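Local coordinates for protein diguanylate cyclase (PDB 5H5O) that binds cyclic GMP through its cyclic nucleotide-binding domain, the part in this chain, and, as a whole protein with a GGDEF domain, probably makes cyclic di-GMP from GTP, at residues 2-6 with 62-66; 13-17 with 100-104; 45-51 with 80-86. All coordinates share one frame; numbering follows the deposited sequence.

Contact 1 (2-6 with 62-66). With PCG (cyclic guanosine monophosphate), chain C.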
loop_
_atom_site.group_PDB
_atom_site.type_symbol
_atom_site.label_atom_id
_atom_site.label_comp_id
_atom_site.label_asym_id
_atom_site.label_seq_id
_atom_site.Cartn_x
_atom_site.Cartn_y
_atom_site.Cartn_z
ATOM N N LEU A 2 1.214 -15.694 3.448
ATOM C CA LEU A 2 0.920 -14.689 2.428
ATOM C C LEU A 2 -0.545 -14.757 1.985
ATOM O O LEU A 2 -0.890 -14.396 0.856
ATOM C CB LEU A 2 1.866 -14.835 1.230
ATOM C CG LEU A 2 2.222 -13.538 0.496
ATOM C CD1 LEU A 2 2.738 -12.499 1.485
ATOM C CD2 LEU A 2 3.243 -13.791 -0.611
ATOM N N HIS A 3 -1.399 -15.236 2.886
ATOM C CA HIS A 3 -2.847 -15.177 2.699
ATOM C C HIS A 3 -3.411 -14.022 3.522
ATOM O O HIS A 3 -2.946 -13.760 4.629
ATOM C CB HIS A 3 -3.512 -16.500 3.098
ATOM C CG HIS A 3 -3.329 -17.595 2.093
ATOM N ND1 HIS A 3 -4.188 -18.670 1.999
ATOM C CD2 HIS A 3 -2.388 -17.783 1.136
ATOM C CE1 HIS A 3 -3.785 -19.471 1.029
ATOM N NE2 HIS A 3 -2.695 -18.956 0.489
ATOM N N ALA A 4 -4.412 -13.346 2.968
ATOM C CA ALA A 4 -4.971 -12.119 3.536
ATOM C C ALA A 4 -5.248 -12.157 5.045
ATOM O O ALA A 4 -4.378 -11.828 5.848
ATOM C CB ALA A 4 -6.228 -11.728 2.773
ATOM N N LEU A 5 -6.459 -12.551 5.415
ATOM C CA LEU A 5 -6.901 -12.563 6.818
ATOM C C LEU A 5 -6.990 -11.191 7.500
ATOM O O LEU A 5 -5.992 -10.536 7.801
ATOM C CB LEU A 5 -6.126 -13.572 7.678
ATOM C CG LEU A 5 -6.875 -14.885 7.941
ATOM C CD1 LEU A 5 -7.494 -15.482 6.669
ATOM C CD2 LEU A 5 -5.963 -15.905 8.589
HETATM N N MSE A 6 -8.225 -10.773 7.722
HETATM C CA MSE A 6 -8.527 -9.634 8.551
HETATM C C MSE A 6 -8.338 -10.055 10.002
HETATM O O MSE A 6 -8.306 -11.259 10.303
HETATM C CB MSE A 6 -9.985 -9.225 8.332
HETATM C CG MSE A 6 -10.421 -9.247 6.882
HETATM SE SE MSE A 6 -9.632 -7.777 5.964
HETATM C CE MSE A 6 -10.552 -6.309 6.852
ATOM N N PRO A 62 -12.662 -17.985 3.837
ATOM C CA PRO A 62 -13.206 -17.112 4.884
ATOM C C PRO A 62 -12.165 -16.230 5.575
ATOM O O PRO A 62 -11.098 -16.700 5.956
ATOM C CB PRO A 62 -13.810 -18.116 5.866
ATOM C CG PRO A 62 -14.319 -19.236 4.950
ATOM C CD PRO A 62 -13.308 -19.321 3.835
ATOM N N GLY A 63 -12.471 -14.949 5.730
ATOM C CA GLY A 63 -11.522 -14.046 6.362
ATOM C C GLY A 63 -10.495 -13.414 5.427
ATOM O O GLY A 63 -9.758 -12.497 5.831
ATOM N N GLU A 64 -10.435 -13.875 4.178
ATOM C CA GLU A 64 -9.527 -13.256 3.212
ATOM C C GLU A 64 -10.201 -12.115 2.455
ATOM O O GLU A 64 -11.403 -12.166 2.172
ATOM C CB GLU A 64 -8.950 -14.296 2.246
ATOM C CG GLU A 64 -7.899 -15.211 2.876
ATOM C CD GLU A 64 -7.476 -16.344 1.943
ATOM O OE1 GLU A 64 -6.634 -16.098 1.056
ATOM O OE2 GLU A 64 -7.996 -17.475 2.084
ATOM N N PHE A 65 -9.420 -11.091 2.128
ATOM C CA PHE A 65 -9.949 -9.894 1.485
ATOM C C PHE A 65 -9.324 -9.651 0.124
ATOM O O PHE A 65 -8.242 -10.144 -0.167
ATOM C CB PHE A 65 -9.745 -8.677 2.383
ATOM C CG PHE A 65 -8.312 -8.247 2.503
ATOM C CD1 PHE A 65 -7.763 -7.341 1.596
ATOM C CD2 PHE A 65 -7.515 -8.726 3.529
ATOM C CE1 PHE A 65 -6.441 -6.936 1.704
ATOM C CE2 PHE A 65 -6.191 -8.312 3.651
ATOM C CZ PHE A 65 -5.655 -7.416 2.728
ATOM N N PHE A 66 -10.027 -8.914 -0.719
ATOM C CA PHE A 66 -9.546 -8.642 -2.070
ATOM C C PHE A 66 -10.308 -7.465 -2.619
ATOM O O PHE A 66 -11.384 -7.137 -2.122
ATOM C CB PHE A 66 -9.740 -9.858 -2.984
ATOM C CG PHE A 66 -11.186 -10.303 -3.140
ATOM C CD1 PHE A 66 -11.935 -9.926 -4.248
ATOM C CD2 PHE A 66 -11.779 -11.126 -2.197
ATOM C CE1 PHE A 66 -13.259 -10.358 -4.412
ATOM C CE2 PHE A 66 -13.110 -11.562 -2.351
ATOM C CZ PHE A 66 -13.843 -11.189 -3.452
HETATM P PA PCG C . -8.500 -5.634 -7.569
HETATM O O1A PCG C . -9.646 -4.815 -7.081
HETATM O O2A PCG C . -7.421 -5.340 -8.564
HETATM O "O5'" PCG C . -9.206 -6.695 -7.856
HETATM C "C5'" PCG C . -8.460 -7.887 -8.118
HETATM C "C4'" PCG C . -7.769 -8.156 -6.808
HETATM O "O4'" PCG C . -6.890 -9.241 -6.651
HETATM C "C3'" PCG C . -6.983 -6.969 -6.343
HETATM O "O3'" PCG C . -7.861 -5.814 -6.275
HETATM C "C2'" PCG C . -6.400 -7.527 -5.074
HETATM O "O2'" PCG C . -7.155 -7.321 -3.878
HETATM C "C1'" PCG C . -6.331 -9.036 -5.359
HETATM N N9 PCG C . -5.072 -9.820 -5.593
HETATM C C8 PCG C . -4.791 -10.995 -5.017
HETATM N N7 PCG C . -3.593 -11.464 -5.406
HETATM C C5 PCG C . -3.073 -10.592 -6.250
HETATM C C6 PCG C . -1.814 -10.478 -7.033
HETATM O O6 PCG C . -0.965 -11.372 -6.951
HETATM N N1 PCG C . -1.626 -9.384 -7.823
HETATM C C2 PCG C . -2.549 -8.398 -7.920
HETATM N N2 PCG C . -2.304 -7.340 -8.720
HETATM N N3 PCG C . -3.745 -8.438 -7.221
HETATM C C4 PCG C . -4.042 -9.490 -6.391
#
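Met-6 and Ala-4 meet Phe-65 in the compact half of this contact. The selenium of Met-6 (a selenomethionine) lies 3.4 Å from Phe-65 CD2 and 50° off the ring normal, an oblique Met-aromatic contact. Met-6 gets there by folding back on itself, with chi2 (-73°) and chi3 (-67°) both bent. Ala-4 CB comes to Phe-65 CD2 too, at 3.4 Å, and touches the backbone N of Phe-65. Beside this apolar patch a backbone hydrogen bond ties the segments: Met-6 N donates to Gly-63 O at 3.0 Å, in the carbonyl plane. Gly-63 O also receives a CA-H...O contact from Leu-5 CA, 3.0 Å away. Gly-63 has a positive phi, a backbone shape suited to glycine.

The other half is looser, with Leu-5 and His-3 on the solvent side of the buried Glu-64. Leu-5 CD1 rests against Glu-64 CG at 3.8 Å, and the poorly ordered His-3 comes no nearer to Glu-64 OE1 than 3.7 Å at ND1. The carboxylate instead accepts a hydrogen bond from Gly-61 N through OE2.

Segment 2-6 thus crosses the turn into strand 65-66, where Phe-66 lines the cyclic GMP pocket with its CA nearest the nucleotide O2'. Phe-65 packs edge-to-face on Phe-112 of helix 106-121 and touches Arg-119, a cyclic GMP-binding residue of that helix; Met-6 reaches Ile-41 of strand 39-44 and Leu-11 and Phe-14 of helix 8-17.

Contact 2 (13-17 with 100-104)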
loop_
_atom_site.group_PDB
_atom_site.type_symbol
_atom_site.label_atom_id
_atom_site.label_comp_id
_atom_site.label_asym_id
_atom_site.label_seq_id
_atom_site.Cartn_x
_atom_site.Cartn_y
_atom_site.Cartn_z
ATOM N N PHE A 13 -15.930 -4.632 12.319
ATOM C CA PHE A 13 -16.144 -3.247 11.898
ATOM C C PHE A 13 -16.395 -3.068 10.402
ATOM O O PHE A 13 -17.236 -2.253 10.017
ATOM C CB PHE A 13 -15.038 -2.309 12.404
ATOM C CG PHE A 13 -15.228 -1.890 13.833
ATOM C CD1 PHE A 13 -16.223 -0.980 14.176
ATOM C CD2 PHE A 13 -14.445 -2.432 14.842
ATOM C CE1 PHE A 13 -16.424 -0.596 15.504
ATOM C CE2 PHE A 13 -14.630 -2.052 16.178
ATOM C CZ PHE A 13 -15.625 -1.127 16.511
ATOM N N PHE A 14 -15.653 -3.798 9.570
ATOM C CA PHE A 14 -15.892 -3.769 8.133
ATOM C C PHE A 14 -17.288 -4.311 7.836
ATOM O O PHE A 14 -17.977 -3.798 6.955
ATOM C CB PHE A 14 -14.847 -4.595 7.377
ATOM C CG PHE A 14 -13.539 -3.860 7.143
ATOM C CD1 PHE A 14 -13.113 -3.576 5.855
ATOM C CD2 PHE A 14 -12.759 -3.436 8.213
ATOM C CE1 PHE A 14 -11.912 -2.888 5.630
ATOM C CE2 PHE A 14 -11.565 -2.764 8.000
ATOM C CZ PHE A 14 -11.139 -2.497 6.692
ATOM N N ALA A 15 -17.684 -5.363 8.554
ATOM C CA ALA A 15 -19.043 -5.892 8.407
ATOM C C ALA A 15 -20.085 -4.815 8.705
ATOM O O ALA A 15 -21.011 -4.604 7.923
ATOM C CB ALA A 15 -19.247 -7.100 9.321
ATOM N N ARG A 16 -19.934 -4.121 9.827
ATOM C CA ARG A 16 -20.905 -3.084 10.206
ATOM C C ARG A 16 -20.971 -1.847 9.296
ATOM O O ARG A 16 -22.052 -1.349 8.998
ATOM C CB ARG A 16 -20.710 -2.672 11.664
ATOM C CG ARG A 16 -21.177 -3.768 12.636
ATOM C CD ARG A 16 -21.045 -3.350 14.059
ATOM N NE ARG A 16 -21.824 -2.157 14.330
ATOM C CZ ARG A 16 -23.131 -2.144 14.570
ATOM N NH1 ARG A 16 -23.833 -3.279 14.586
ATOM N NH2 ARG A 16 -23.742 -0.982 14.801
ATOM N N PHE A 17 -19.819 -1.356 8.855
ATOM C CA PHE A 17 -19.781 -0.185 7.971
ATOM C C PHE A 17 -20.159 -0.549 6.539
ATOM O O PHE A 17 -20.599 0.297 5.768
ATOM C CB PHE A 17 -18.396 0.485 8.016
ATOM C CG PHE A 17 -18.194 1.355 9.218
ATOM C CD1 PHE A 17 -18.225 2.736 9.102
ATOM C CD2 PHE A 17 -18.015 0.790 10.481
ATOM C CE1 PHE A 17 -18.062 3.551 10.227
ATOM C CE2 PHE A 17 -17.837 1.588 11.596
ATOM C CZ PHE A 17 -17.864 2.980 11.469
ATOM N N ARG A 100 -16.102 6.497 5.669
ATOM C CA ARG A 100 -16.728 6.591 6.988
ATOM C C ARG A 100 -15.870 5.906 8.040
ATOM O O ARG A 100 -15.691 6.424 9.147
ATOM C CB ARG A 100 -18.140 5.989 6.986
ATOM C CG ARG A 100 -19.218 6.939 6.486
ATOM C CD ARG A 100 -20.541 6.232 6.249
ATOM N NE ARG A 100 -21.127 6.612 4.970
ATOM C CZ ARG A 100 -21.392 5.763 3.984
ATOM N NH1 ARG A 100 -21.140 4.473 4.133
ATOM N NH2 ARG A 100 -21.924 6.204 2.852
ATOM N N LEU A 101 -15.329 4.748 7.668
ATOM C CA LEU A 101 -14.489 3.929 8.544
ATOM C C LEU A 101 -13.215 4.661 8.961
ATOM O O LEU A 101 -12.841 4.665 10.131
ATOM C CB LEU A 101 -14.115 2.647 7.803
ATOM C CG LEU A 101 -13.886 1.358 8.577
ATOM C CD1 LEU A 101 -14.728 1.320 9.834
ATOM C CD2 LEU A 101 -14.224 0.179 7.660
ATOM N N VAL A 102 -12.556 5.276 7.983
ATOM C CA VAL A 102 -11.358 6.063 8.237
ATOM C C VAL A 102 -11.658 7.146 9.262
ATOM O O VAL A 102 -10.899 7.345 10.206
ATOM C CB VAL A 102 -10.847 6.751 6.950
ATOM C CG1 VAL A 102 -9.591 7.532 7.239
ATOM C CG2 VAL A 102 -10.575 5.736 5.877
ATOM N N ASP A 103 -12.777 7.838 9.068
ATOM C CA ASP A 103 -13.143 8.962 9.921
ATOM C C ASP A 103 -13.442 8.516 11.342
ATOM O O ASP A 103 -13.109 9.210 12.303
ATOM C CB ASP A 103 -14.356 9.707 9.352
ATOM C CG ASP A 103 -14.044 10.429 8.060
ATOM O OD1 ASP A 103 -12.870 10.815 7.870
ATOM O OD2 ASP A 103 -14.966 10.605 7.230
ATOM N N HIS A 104 -14.076 7.358 11.478
ATOM C CA HIS A 104 -14.447 6.870 12.802
ATOM C C HIS A 104 -13.304 6.129 13.501
ATOM O O HIS A 104 -13.176 6.185 14.730
ATOM C CB HIS A 104 -15.704 5.994 12.726
ATOM C CG HIS A 104 -16.061 5.341 14.027
ATOM N ND1 HIS A 104 -15.570 4.110 14.399
ATOM C CD2 HIS A 104 -16.858 5.750 15.042
ATOM C CE1 HIS A 104 -16.050 3.785 15.587
ATOM N NE2 HIS A 104 -16.834 4.763 16.000
HETATM O O HOH W 1 -21.133 3.208 6.778
#
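Phe-13 opens the contact at its margin: its CB is 4.5 Å from Leu-101 CD1, and its ring comes near His-104 only obliquely. One residue on, Phe-14 offers a ring face to the other methyl of the same leucine. Leu-101 CD2 sits 3.9 Å from the centroid of the Phe-14 ring and 9° off its normal, a well-centred CH-pi contact. Phe-17, one helical turn after Phe-13, carries the largest share of the buried area. Leu-101 CD1 lies over the middle of the Phe-17 ring, 3.5 Å from the centroid and 14° off the normal, so the forked end of Leu-101 places one methyl on each of two phenylalanine rings. Arg-100 CB meets the edge of the Phe-17 ring, in plane, at 3.9 Å from CD1. With CG anti to its own backbone N, His-104 brings CB and its ring obliquely to Phe-17 CZ. At the polar border a water donates to Phe-17 O and accepts from Arg-100 NH1, which also forms a salt bridge with Asp-97.

The short helical segments run at 124° to each other with axes 11.0 Å apart. This aromatic-aliphatic packing joins helix 8-17 to helix 95-104, helical elements that accompany the beta-roll in cyclic nucleotide-binding domains.

Contact 3 (45-51 with 80-86). With PCG (cyclic guanosine monophosphate), chain C.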
loop_
_atom_site.group_PDB
_atom_site.type_symbol
_atom_site.label_atom_id
_atom_site.label_comp_id
_atom_site.label_asym_id
_atom_site.label_seq_id
_atom_site.Cartn_x
_atom_site.Cartn_y
_atom_site.Cartn_z
ATOM N N GLY A 45 -17.437 -19.749 2.204
ATOM C CA GLY A 45 -17.237 -20.261 0.862
ATOM C C GLY A 45 -15.853 -19.925 0.330
ATOM O O GLY A 45 -14.866 -19.937 1.069
ATOM N N GLN A 46 -15.778 -19.618 -0.962
ATOM C CA GLN A 46 -14.480 -19.391 -1.586
ATOM C C GLN A 46 -14.587 -18.581 -2.871
ATOM O O GLN A 46 -15.428 -18.857 -3.724
ATOM C CB GLN A 46 -13.782 -20.728 -1.843
ATOM C CG GLN A 46 -12.502 -20.651 -2.672
ATOM C CD GLN A 46 -11.961 -22.036 -2.966
ATOM O OE1 GLN A 46 -11.623 -22.784 -2.042
ATOM N NE2 GLN A 46 -11.905 -22.400 -4.249
ATOM N N ILE A 47 -13.730 -17.570 -3.003
ATOM C CA ILE A 47 -13.698 -16.789 -4.215
ATOM C C ILE A 47 -12.444 -17.140 -4.997
ATOM O O ILE A 47 -11.361 -17.241 -4.424
ATOM C CB ILE A 47 -13.707 -15.285 -3.923
ATOM C CG1 ILE A 47 -15.090 -14.840 -3.435
ATOM C CG2 ILE A 47 -13.286 -14.484 -5.184
ATOM C CD1 ILE A 47 -16.219 -15.175 -4.412
ATOM N N ASP A 48 -12.586 -17.321 -6.305
ATOM C CA ASP A 48 -11.432 -17.594 -7.158
ATOM C C ASP A 48 -11.045 -16.360 -7.956
ATOM O O ASP A 48 -11.891 -15.741 -8.604
ATOM C CB ASP A 48 -11.711 -18.761 -8.118
ATOM C CG ASP A 48 -11.827 -20.101 -7.393
ATOM O OD1 ASP A 48 -11.536 -20.154 -6.176
ATOM O OD2 ASP A 48 -12.201 -21.101 -8.043
ATOM N N LEU A 49 -9.766 -16.017 -7.900
ATOM C CA LEU A 49 -9.231 -14.914 -8.683
ATOM C C LEU A 49 -8.526 -15.426 -9.944
ATOM O O LEU A 49 -7.611 -16.247 -9.872
ATOM C CB LEU A 49 -8.278 -14.075 -7.836
ATOM C CG LEU A 49 -8.895 -13.536 -6.547
ATOM C CD1 LEU A 49 -7.893 -12.664 -5.789
ATOM C CD2 LEU A 49 -10.175 -12.775 -6.853
ATOM N N ASP A 50 -8.954 -14.919 -11.097
ATOM C CA ASP A 50 -8.381 -15.316 -12.384
ATOM C C ASP A 50 -7.607 -14.147 -12.995
ATOM O O ASP A 50 -8.195 -13.184 -13.480
ATOM C CB ASP A 50 -9.491 -15.791 -13.328
ATOM C CG ASP A 50 -8.955 -16.430 -14.604
ATOM O OD1 ASP A 50 -7.792 -16.178 -14.994
ATOM O OD2 ASP A 50 -9.721 -17.187 -15.235
ATOM N N PHE A 51 -6.286 -14.252 -12.987
ATOM C CA PHE A 51 -5.441 -13.159 -13.440
ATOM C C PHE A 51 -5.127 -13.185 -14.923
ATOM O O PHE A 51 -4.289 -12.414 -15.389
ATOM C CB PHE A 51 -4.142 -13.143 -12.653
ATOM C CG PHE A 51 -4.331 -12.830 -11.216
ATOM C CD1 PHE A 51 -4.151 -11.542 -10.747
ATOM C CD2 PHE A 51 -4.717 -13.813 -10.330
ATOM C CE1 PHE A 51 -4.347 -11.249 -9.424
ATOM C CE2 PHE A 51 -4.902 -13.520 -8.997
ATOM C CZ PHE A 51 -4.718 -12.246 -8.546
ATOM N N ALA A 80 -7.904 -8.885 -11.646
ATOM C CA ALA A 80 -8.334 -10.253 -11.877
ATOM C C ALA A 80 -9.835 -10.305 -11.991
ATOM O O ALA A 80 -10.527 -9.379 -11.571
ATOM C CB ALA A 80 -7.838 -11.173 -10.759
ATOM N N GLY A 81 -10.335 -11.378 -12.592
ATOM C CA GLY A 81 -11.744 -11.689 -12.511
ATOM C C GLY A 81 -12.007 -12.410 -11.197
ATOM O O GLY A 81 -11.169 -13.198 -10.727
ATOM N N ALA A 82 -13.154 -12.124 -10.588
ATOM C CA ALA A 82 -13.539 -12.771 -9.333
ATOM C C ALA A 82 -14.835 -13.537 -9.522
ATOM O O ALA A 82 -15.777 -13.020 -10.130
ATOM C CB ALA A 82 -13.674 -11.727 -8.204
ATOM N N SER A 83 -14.883 -14.765 -9.002
ATOM C CA SER A 83 -16.044 -15.625 -9.176
ATOM C C SER A 83 -16.168 -16.645 -8.044
ATOM O O SER A 83 -15.184 -17.031 -7.407
ATOM C CB SER A 83 -16.014 -16.322 -10.547
ATOM O OG SER A 83 -15.105 -17.416 -10.555
ATOM N N ALA A 84 -17.397 -17.049 -7.763
ATOM C CA ALA A 84 -17.641 -17.924 -6.626
ATOM C C ALA A 84 -17.447 -19.383 -7.032
ATOM O O ALA A 84 -18.034 -19.859 -8.006
ATOM C CB ALA A 84 -19.031 -17.681 -6.030
ATOM N N SER A 85 -16.603 -20.081 -6.284
ATOM C CA SER A 85 -16.344 -21.486 -6.551
ATOM C C SER A 85 -17.531 -22.295 -6.051
ATOM O O SER A 85 -17.994 -23.225 -6.704
ATOM C CB SER A 85 -15.060 -21.919 -5.843
ATOM O OG SER A 85 -14.784 -23.274 -6.099
ATOM N N VAL A 86 -18.004 -21.923 -4.871
ATOM C CA VAL A 86 -19.140 -22.560 -4.234
ATOM C C VAL A 86 -19.998 -21.417 -3.736
ATOM O O VAL A 86 -19.589 -20.263 -3.851
ATOM C CB VAL A 86 -18.680 -23.413 -3.057
ATOM C CG1 VAL A 86 -17.844 -24.608 -3.561
ATOM C CG2 VAL A 86 -17.872 -22.567 -2.063
HETATM P PA PCG C . -8.500 -5.634 -7.569
HETATM O O1A PCG C . -9.646 -4.815 -7.081
HETATM O O2A PCG C . -7.421 -5.340 -8.564
HETATM O "O5'" PCG C . -9.206 -6.695 -7.856
HETATM C "C5'" PCG C . -8.460 -7.887 -8.118
HETATM C "C4'" PCG C . -7.769 -8.156 -6.808
HETATM O "O4'" PCG C . -6.890 -9.241 -6.651
HETATM C "C3'" PCG C . -6.983 -6.969 -6.343
HETATM O "O3'" PCG C . -7.861 -5.814 -6.275
HETATM C "C2'" PCG C . -6.400 -7.527 -5.074
HETATM O "O2'" PCG C . -7.155 -7.321 -3.878
HETATM C "C1'" PCG C . -6.331 -9.036 -5.359
HETATM N N9 PCG C . -5.072 -9.820 -5.593
HETATM C C8 PCG C . -4.791 -10.995 -5.017
HETATM N N7 PCG C . -3.593 -11.464 -5.406
HETATM C C5 PCG C . -3.073 -10.592 -6.250
HETATM C C6 PCG C . -1.814 -10.478 -7.033
HETATM O O6 PCG C . -0.965 -11.372 -6.951
HETATM N N1 PCG C . -1.626 -9.384 -7.823
HETATM C C2 PCG C . -2.549 -8.398 -7.920
HETATM N N2 PCG C . -2.304 -7.340 -8.720
HETATM N N3 PCG C . -3.745 -8.438 -7.221
HETATM C C4 PCG C . -4.042 -9.490 -6.391
HETATM O O HOH W 2 -12.643 -16.464 -11.204
#
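Phe-51 has CG anti to its carbonyl carbon (chi1 -66°), which sets the ring beneath Ala-80 and beside the nucleotide; the same choice at Leu-49, followed by an extended chi2, sends its two methyls to different partners. Ala-80 CB stands over the centre of the Phe-51 ring, 3.7 Å from the centroid and 11° off the normal, a CH-pi contact. At the far end of that ring, Phe-51 CZ approaches C5 of the guanine at 3.3 Å. Leu-49 CD1 touches C8 of the base at 3.6 Å, while CD2 packs on Ala-82 CB.

Behind these contacts lies an antiparallel ladder. Asp-48 with Ser-83 and Asp-50 with Gly-81 are hydrogen-bonded pairs, each joined by two backbone bonds. Asp-48 N to Ser-83 O is short and nearly straight (2.8 Å, 175° at hydrogen). The return bond, Ser-83 N to Asp-48 O, is longer, at 3.2 Å. Ile-47 with Ala-84 and Leu-49 with Ala-82 are the non-hydrogen-bonded pairs, and their apolar side chains share one face. On the other face a water links Asp-48 O to Ser-83 OG. There too Gln-46 NE2 donates to the syn lone pair of Asp-48 OD1 at 3.0 Å; His-59 ND1 is also hydrogen-bonded to this oxygen, so two partners hold the carboxylate.

Strands 28-30 and 58-60 flank the pair in its four-stranded sheet. Leu-49 on the apolar face, with Phe-51 and Ala-80 just beyond the strand ends, forms part of the cyclic GMP pocket, an arrangement characteristic of the beta-roll of cyclic nucleotide-binding domains.

Overall arrangement
Contacts 1 and 3 adjoin, their centres 13 Å apart, and meet chiefly through Phe-66, whose ring packs on Ile-47, Leu-49 and Ala-82; both touch the cyclic GMP. Strand 65-66 of contact 1 belongs to one four-stranded antiparallel sheet and the strand pair of contact 3 to the other, so Phe-66 bridges the two. Contact 2 lies 18 Å from contact 1, centre to centre, and touches it where Met-6 CE meets Phe-14 CZ at 3.9 Å. Along the chain the segments of contact 1 alternate with those of both others, while contact 3 nests within contact 2, their centres 25 Å apart. Packing thus runs from helices 8-17 and 95-104 through contact 1 to the nucleotide pocket.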